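Local structure of endoglucanase family 5 (Clostridium acetobutylicum ATCC 824, 6PZ7) at residues A[39-42]-A[43-46]; A[112-115]-A[116-120]; A[306-310]-A[311-315]. The protein probably hydrolyses internal beta-glucosidic bonds of cellulose and related plant polysaccharides, as a broad-specificity endoglucanase of glycoside hydrolase family 5. All coordinates share one frame; numbering follows the deposited sequence.

Contact 1 (A[39-42]-A[43-46]); sequences KTTK and AMID
Thr-41 and Met-44 form a capping box at the N-terminal end of helix 42-51. Thr-41 is the N-cap. Its OG1 accepts the backbone N-H of Met-44 at 3.2 Å, with an N-H...O angle of 154°. The hydroxyl lies between the backbone N and the carbonyl carbon (chi1 65°), which turns it to the first turn of the helix. Met-44 N also makes a weak bond to Thr-41 O.

The return half of the box is a weak bond from Thr-41 N to the thioether sulfur, Met-44 SD, at 3.6 Å. The extended Met-44 chain crosses the Thr-41 side chain at about a right angle. Met-44 CG packs 3.3 Å from Thr-41 OG1, and Met-44 CE lies 3.4 Å from Lys-39 O. Pro-38 and Leu-322 touch the same methionine.

One turn on, Asp-46 N donates to Lys-42 O at 2.8 Å. In one of its two conformers, Lys-42 also forms a salt bridge with the Asp-46 side chain. There its NZ has a second acidic partner, Asp-92, just after helix 76-91. A water bridges the pair, accepting from Lys-42 NZ and donating to Asp-46 OD2. Lys-42 NZ meets Asp-46 OD1 at 3.0 Å, on its syn lone pair.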
loop_
_atom_site.group_PDB
_atom_site.type_symbol
_atom_site.label_atom_id
_atom_site.label_comp_id
_atom_site.label_asym_id
_atom_site.label_seq_id
_atom_site.Cartn_x
_atom_site.Cartn_y
_atom_site.Cartn_z
ATOM N N LYS A 39 12.067 -14.125 9.236
ATOM C CA LYS A 39 12.689 -12.803 9.253
ATOM C C LYS A 39 13.183 -12.455 7.847
ATOM O O LYS A 39 13.829 -13.266 7.177
ATOM C CB LYS A 39 13.831 -12.797 10.266
ATOM C CG LYS A 39 14.472 -11.433 10.445
ATOM C CD LYS A 39 15.485 -11.455 11.569
ATOM C CE LYS A 39 16.176 -10.098 11.688
ATOM N NZ LYS A 39 17.138 -10.043 12.848
ATOM N N THR A 40 12.883 -11.252 7.392
ATOM C CA THR A 40 13.233 -10.863 6.029
ATOM C C THR A 40 14.743 -10.761 5.869
ATOM O O THR A 40 15.440 -10.283 6.762
ATOM C CB THR A 40 12.601 -9.520 5.701
ATOM O OG1 THR A 40 11.205 -9.554 6.001
ATOM C CG2 THR A 40 12.759 -9.138 4.241
ATOM N N THR A 41 15.239 -11.220 4.724
ATOM C CA THR A 41 16.650 -11.138 4.381
ATOM C C THR A 41 16.846 -10.351 3.086
ATOM O O THR A 41 15.941 -10.221 2.245
ATOM C CB THR A 41 17.268 -12.523 4.186
ATOM O OG1 THR A 41 16.631 -13.117 3.056
ATOM C CG2 THR A 41 17.094 -13.405 5.399
ATOM N N LYS A 42 18.068 -9.859 2.925
ATOM C CA LYS A 42 18.460 -9.212 1.681
ATOM C C LYS A 42 18.235 -10.137 0.492
ATOM O O LYS A 42 17.800 -9.701 -0.582
ATOM C CB LYS A 42 19.931 -8.803 1.784
ATOM C CG LYS A 42 20.562 -8.222 0.538
ATOM C CD LYS A 42 19.822 -6.980 0.091
ATOM C CE LYS A 42 20.797 -5.971 -0.565
ATOM N NZ LYS A 42 21.421 -6.488 -1.831
ATOM N N ALA A 43 18.516 -11.426 0.670
ATOM C CA ALA A 43 18.374 -12.371 -0.437
ATOM C C ALA A 43 16.928 -12.465 -0.925
ATOM O O ALA A 43 16.672 -12.647 -2.118
ATOM C CB ALA A 43 18.875 -13.745 -0.029
ATOM N N MET A 44 15.960 -12.351 -0.020
ATOM C CA MET A 44 14.552 -12.337 -0.436
ATOM C C MET A 44 14.269 -11.121 -1.315
ATOM O O MET A 44 13.625 -11.214 -2.365
ATOM C CB MET A 44 13.640 -12.332 0.802
ATOM C CG MET A 44 13.694 -13.603 1.628
ATOM S SD MET A 44 12.823 -13.345 3.196
ATOM C CE MET A 44 13.489 -14.736 4.130
ATOM N N ILE A 45 14.751 -9.951 -0.885
ATOM C CA ILE A 45 14.532 -8.717 -1.651
ATOM C C ILE A 45 15.286 -8.762 -2.985
ATOM O O ILE A 45 14.785 -8.286 -4.022
ATOM C CB ILE A 45 14.881 -7.492 -0.790
ATOM C CG1 ILE A 45 14.023 -7.461 0.471
ATOM C CG2 ILE A 45 14.782 -6.215 -1.605
ATOM C CD1 ILE A 45 12.513 -7.468 0.229
ATOM N N ASP A 46 16.469 -9.384 -3.010
ATOM C CA ASP A 46 17.184 -9.585 -4.264
ATOM C C ASP A 46 16.341 -10.395 -5.258
ATOM O O ASP A 46 16.390 -10.142 -6.469
ATOM C CB ASP A 46 18.513 -10.324 -3.999
ATOM C CG ASP A 46 19.560 -9.501 -3.290
ATOM O OD1 ASP A 46 19.453 -8.267 -3.132
ATOM O OD2 ASP A 46 20.577 -10.108 -2.882
HETATM O O HOH W 1 22.892 -8.866 -2.339
#

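Contact 2 (A[112-115]-A[116-120]); sequences NKEA and ASTDE
Ala-116 CB lies 4.0 Å from Lys-113 O, early in helix 111-132. Ala-116 N donates to a water that in turn donates to Asn-112 O. The water thus stands in for a direct bond between Ala-116 and Asn-112.

Ser-117 N closes the next turn on Lys-113 O at 3.1 Å, with an N-H...O angle of 169°. Its OG is turned beside its own backbone N (chi1 -72°) and is held by the loop before the helix. There it bonds to Trp-106 O and Ile-108 N.

Thr-118 grips Glu-114 O twice. Thr-118 N reaches Glu-114 O at 2.8 Å, almost in line with the carbonyl. Thr-118 OG1 donates to the same Glu-114 O at 2.8 Å, from 41° above the carbonyl plane. The two side chains lie side by side and point the same way, with Glu-114 CG 3.9 Å from Thr-118 OG1. In one of its two conformers, the carboxylate of Glu-114 forms a salt bridge with Lys-169.

Asp-119 N bonds to Ala-115 O at 3.0 Å. Its carboxylate pairs with Lys-123 one turn further on. Glu-120 N continues the i to i+4 helix bonds, to Ala-116 O.

The helix links strands 95-99 and 139-142 in a beta-alpha-beta unit of the (beta/alpha)8 TIM barrel. Glu-114, Ser-117 and Thr-118 pack on helix 161-180, through Val-166, Phe-170 and Thr-173.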
loop_
_atom_site.group_PDB
_atom_site.type_symbol
_atom_site.label_atom_id
_atom_site.label_comp_id
_atom_site.label_asym_id
_atom_site.label_seq_id
_atom_site.Cartn_x
_atom_site.Cartn_y
_atom_site.Cartn_z
ATOM N N ASN A 112 -15.309 12.767 17.186
ATOM C CA ASN A 112 -15.094 12.602 18.613
ATOM C C ASN A 112 -13.649 12.204 18.918
ATOM O O ASN A 112 -13.083 12.709 19.903
ATOM C CB ASN A 112 -16.063 11.549 19.118
ATOM C CG ASN A 112 -15.829 11.174 20.552
ATOM O OD1 ASN A 112 -15.528 9.995 20.841
ATOM N ND2 ASN A 112 -15.964 12.109 21.448
ATOM N N LYS A 113 -13.043 11.313 18.113
ATOM C CA LYS A 113 -11.682 10.833 18.363
ATOM C C LYS A 113 -10.621 11.630 17.624
ATOM O O LYS A 113 -9.411 11.378 17.848
ATOM C CB LYS A 113 -11.541 9.362 17.985
ATOM C CG LYS A 113 -12.463 8.418 18.761
ATOM C CD LYS A 113 -12.080 8.170 20.209
ATOM C CE LYS A 113 -12.853 6.955 20.746
ATOM N NZ LYS A 113 -12.718 6.765 22.228
ATOM N N GLU A 114 -11.016 12.599 16.801
ATOM C CA GLU A 114 -10.091 13.249 15.875
ATOM C C GLU A 114 -8.929 13.917 16.603
ATOM O O GLU A 114 -7.783 13.793 16.182
ATOM C CB GLU A 114 -10.853 14.264 15.030
ATOM C CG GLU A 114 -10.014 15.086 14.064
ATOM C CD GLU A 114 -10.801 16.240 13.501
ATOM O OE1 GLU A 114 -12.046 16.111 13.357
ATOM O OE2 GLU A 114 -10.183 17.297 13.242
ATOM N N ALA A 115 -9.202 14.687 17.655
ATOM C CA ALA A 115 -8.124 15.467 18.280
ATOM C C ALA A 115 -7.050 14.555 18.835
ATOM O O ALA A 115 -5.849 14.829 18.667
ATOM C CB ALA A 115 -8.694 16.364 19.380
ATOM N N ALA A 116 -7.424 13.480 19.510
ATOM C CA ALA A 116 -6.427 12.616 20.112
ATOM C C ALA A 116 -5.647 11.847 19.058
ATOM O O ALA A 116 -4.419 11.670 19.157
ATOM C CB ALA A 116 -7.075 11.632 21.087
ATOM N N SER A 117 -6.324 11.381 18.012
ATOM C CA SER A 117 -5.654 10.696 16.915
ATOM C C SER A 117 -4.727 11.633 16.152
ATOM O O SER A 117 -3.605 11.245 15.790
ATOM C CB SER A 117 -6.657 10.078 15.931
ATOM O OG SER A 117 -7.312 8.934 16.466
ATOM N N THR A 118 -5.149 12.875 15.924
ATOM C CA THR A 118 -4.309 13.860 15.255
ATOM C C THR A 118 -3.038 14.119 16.045
ATOM O O THR A 118 -1.919 14.191 15.488
ATOM C CB THR A 118 -5.089 15.154 15.067
ATOM O OG1 THR A 118 -6.166 14.902 14.154
ATOM C CG2 THR A 118 -4.218 16.308 14.541
ATOM N N ASP A 119 -3.177 14.250 17.348
ATOM C CA ASP A 119 -2.013 14.497 18.180
ATOM C C ASP A 119 -1.049 13.324 18.093
ATOM O O ASP A 119 0.161 13.506 17.933
ATOM C CB ASP A 119 -2.458 14.743 19.621
ATOM C CG ASP A 119 -1.293 14.943 20.526
ATOM O OD1 ASP A 119 -0.652 16.005 20.413
ATOM O OD2 ASP A 119 -0.998 14.036 21.301
ATOM N N GLU A 120 -1.540 12.102 18.244
ATOM C CA GLU A 120 -0.647 10.948 18.207
ATOM C C GLU A 120 -0.013 10.801 16.823
ATOM O O GLU A 120 1.172 10.472 16.706
ATOM C CB GLU A 120 -1.382 9.673 18.647
ATOM C CG GLU A 120 -0.397 8.547 18.775
ATOM C CD GLU A 120 -0.933 7.276 19.437
ATOM O OE1 GLU A 120 -2.070 7.273 19.946
ATOM O OE2 GLU A 120 -0.146 6.272 19.416
HETATM O O HOH W 2 -10.235 13.348 20.504
#

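Contact 3 (A[306-310]-A[311-315]); sequences KSAVG and DDNYG
The amide of Asn-313 lies against the backbone of Ala-308 and Gly-310. Asn-313 ND2 donates to Gly-310 O at 3.1 Å. The acceptor lies 5° from the amide plane of Asn-313, but the donor stands 82° above the carbonyl plane of Gly-310. Asn-313 N reaches Gly-310 O at 3.2 Å, from the same face. Two donors of one residue thus grip a single carbonyl. The other end of the amide faces Lys-306 and Ala-308. Asn-313 OD1 lies 3.3 Å from Lys-306 CB and 3.5 Å from Ala-308 CB.

The backbone bond from Asn-313 N closes a type II beta turn, Gly-310 to Asn-313. The turn lies in the loop between strand 298-303, the last strand of the barrel, and strand 317-318. Asp-312, the third residue of the turn, has a positive phi, as a type II turn requires.

Lys-306 and Asp-312 run across each other at a slant and form a salt bridge. The lysine chain bends at chi3 (71°), bringing Lys-306 NZ to 2.8 Å from Asp-312 OD2 on its anti side. A water accepts from Lys-306 NZ and donates to Asp-311 O. Asp-312 OD1 lies in plane at the edge of the Tyr-314 ring, which also meets Trp-302 edge-to-face. Gly-315 N donates to Lys-306 O at 2.8 Å.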
loop_
_atom_site.group_PDB
_atom_site.type_symbol
_atom_site.label_atom_id
_atom_site.label_comp_id
_atom_site.label_asym_id
_atom_site.label_seq_id
_atom_site.Cartn_x
_atom_site.Cartn_y
_atom_site.Cartn_z
ATOM N N LYS A 306 1.681 -16.651 2.086
ATOM C CA LYS A 306 0.786 -17.808 2.207
ATOM C C LYS A 306 0.437 -18.257 0.789
ATOM O O LYS A 306 -0.283 -17.559 0.060
ATOM C CB LYS A 306 -0.471 -17.405 2.978
ATOM C CG LYS A 306 -0.197 -17.061 4.456
ATOM C CD LYS A 306 -1.417 -16.373 5.093
ATOM C CE LYS A 306 -2.565 -17.301 5.299
ATOM N NZ LYS A 306 -3.588 -16.588 6.123
ATOM N N SER A 307 0.900 -19.448 0.393
ATOM C CA SER A 307 0.694 -19.935 -0.971
ATOM C C SER A 307 -0.044 -21.260 -1.048
ATOM O O SER A 307 -0.081 -21.861 -2.124
ATOM C CB SER A 307 2.028 -19.995 -1.707
ATOM O OG SER A 307 2.921 -20.879 -1.047
ATOM N N ALA A 308 -0.658 -21.708 0.036
ATOM C CA ALA A 308 -1.528 -22.879 0.004
ATOM C C ALA A 308 -2.839 -22.531 -0.683
ATOM O O ALA A 308 -3.037 -21.417 -1.143
ATOM C CB ALA A 308 -1.778 -23.344 1.434
ATOM N N VAL A 309 -3.748 -23.478 -0.782
ATOM C CA VAL A 309 -4.990 -23.263 -1.502
ATOM C C VAL A 309 -6.050 -22.656 -0.590
ATOM O O VAL A 309 -6.302 -23.174 0.509
ATOM C CB VAL A 309 -5.487 -24.587 -2.121
ATOM C CG1 VAL A 309 -6.839 -24.386 -2.761
ATOM C CG2 VAL A 309 -4.497 -25.088 -3.145
ATOM N N GLY A 310 -6.687 -21.592 -1.045
ATOM C CA GLY A 310 -7.899 -21.090 -0.424
ATOM C C GLY A 310 -7.713 -19.750 0.261
ATOM O O GLY A 310 -6.853 -18.944 -0.089
ATOM N N ASP A 311 -8.601 -19.489 1.215
ATOM C CA ASP A 311 -8.751 -18.185 1.837
ATOM C C ASP A 311 -7.413 -17.568 2.216
ATOM O O ASP A 311 -6.598 -18.184 2.909
ATOM C CB ASP A 311 -9.625 -18.338 3.083
ATOM C CG ASP A 311 -9.951 -17.018 3.743
ATOM O OD1 ASP A 311 -10.350 -16.081 3.047
ATOM O OD2 ASP A 311 -9.800 -16.919 4.980
ATOM N N ASP A 312 -7.219 -16.338 1.773
ATOM C CA ASP A 312 -6.125 -15.468 2.208
ATOM C C ASP A 312 -4.754 -15.916 1.725
ATOM O O ASP A 312 -3.735 -15.444 2.259
ATOM C CB ASP A 312 -6.136 -15.278 3.745
ATOM C CG ASP A 312 -5.373 -14.062 4.201
ATOM O OD1 ASP A 312 -5.516 -13.018 3.564
ATOM O OD2 ASP A 312 -4.634 -14.173 5.185
ATOM N N ASN A 313 -4.656 -16.792 0.732
ATOM C CA ASN A 313 -3.342 -17.256 0.264
ATOM C C ASN A 313 -2.943 -16.453 -0.972
ATOM O O ASN A 313 -3.157 -16.864 -2.107
ATOM C CB ASN A 313 -3.378 -18.747 -0.049
ATOM C CG ASN A 313 -3.345 -19.612 1.200
ATOM O OD1 ASN A 313 -2.277 -19.871 1.750
ATOM N ND2 ASN A 313 -4.511 -20.121 1.610
ATOM N N TYR A 314 -2.350 -15.271 -0.734
ATOM C CA TYR A 314 -1.910 -14.341 -1.765
ATOM C C TYR A 314 -0.429 -14.466 -2.114
ATOM O O TYR A 314 0.043 -13.778 -3.054
ATOM C CB TYR A 314 -2.174 -12.879 -1.298
ATOM C CG TYR A 314 -3.624 -12.498 -1.215
ATOM C CD1 TYR A 314 -4.302 -12.104 -2.346
ATOM C CD2 TYR A 314 -4.296 -12.480 -0.002
ATOM C CE1 TYR A 314 -5.628 -11.736 -2.288
ATOM C CE2 TYR A 314 -5.625 -12.073 0.075
ATOM C CZ TYR A 314 -6.270 -11.728 -1.086
ATOM O OH TYR A 314 -7.613 -11.330 -1.087
ATOM N N GLY A 315 0.328 -15.281 -1.395
ATOM C CA GLY A 315 1.764 -15.345 -1.609
ATOM C C GLY A 315 2.126 -15.941 -2.948
ATOM O O GLY A 315 1.559 -16.945 -3.371
HETATM O O HOH W 3 -5.941 -18.719 5.500
#

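Overall arrangement
The three contacts follow one another along the chain, and none nests or crosses. Contact 1 starts helix 42-51, which leads from the loop after strand 19-22 to strand 55-58. Contact 2 lies near the start of helix 111-132, between the third and fourth barrel strands. Contact 3 closes a loop of its own after the eighth strand, 298-303, and before the small antiparallel pair 317-318 and 323-324. Contacts 1 and 3 are the nearest pair, with centres about 20 Å apart and nearest atoms about 12 Å apart. The closed barrel brings strand 298-303 next to 19-22, so they follow adjacent strands. Contact 2 is distant, centre to centre about 37 Å from contact 1 and about 36 Å from contact 3.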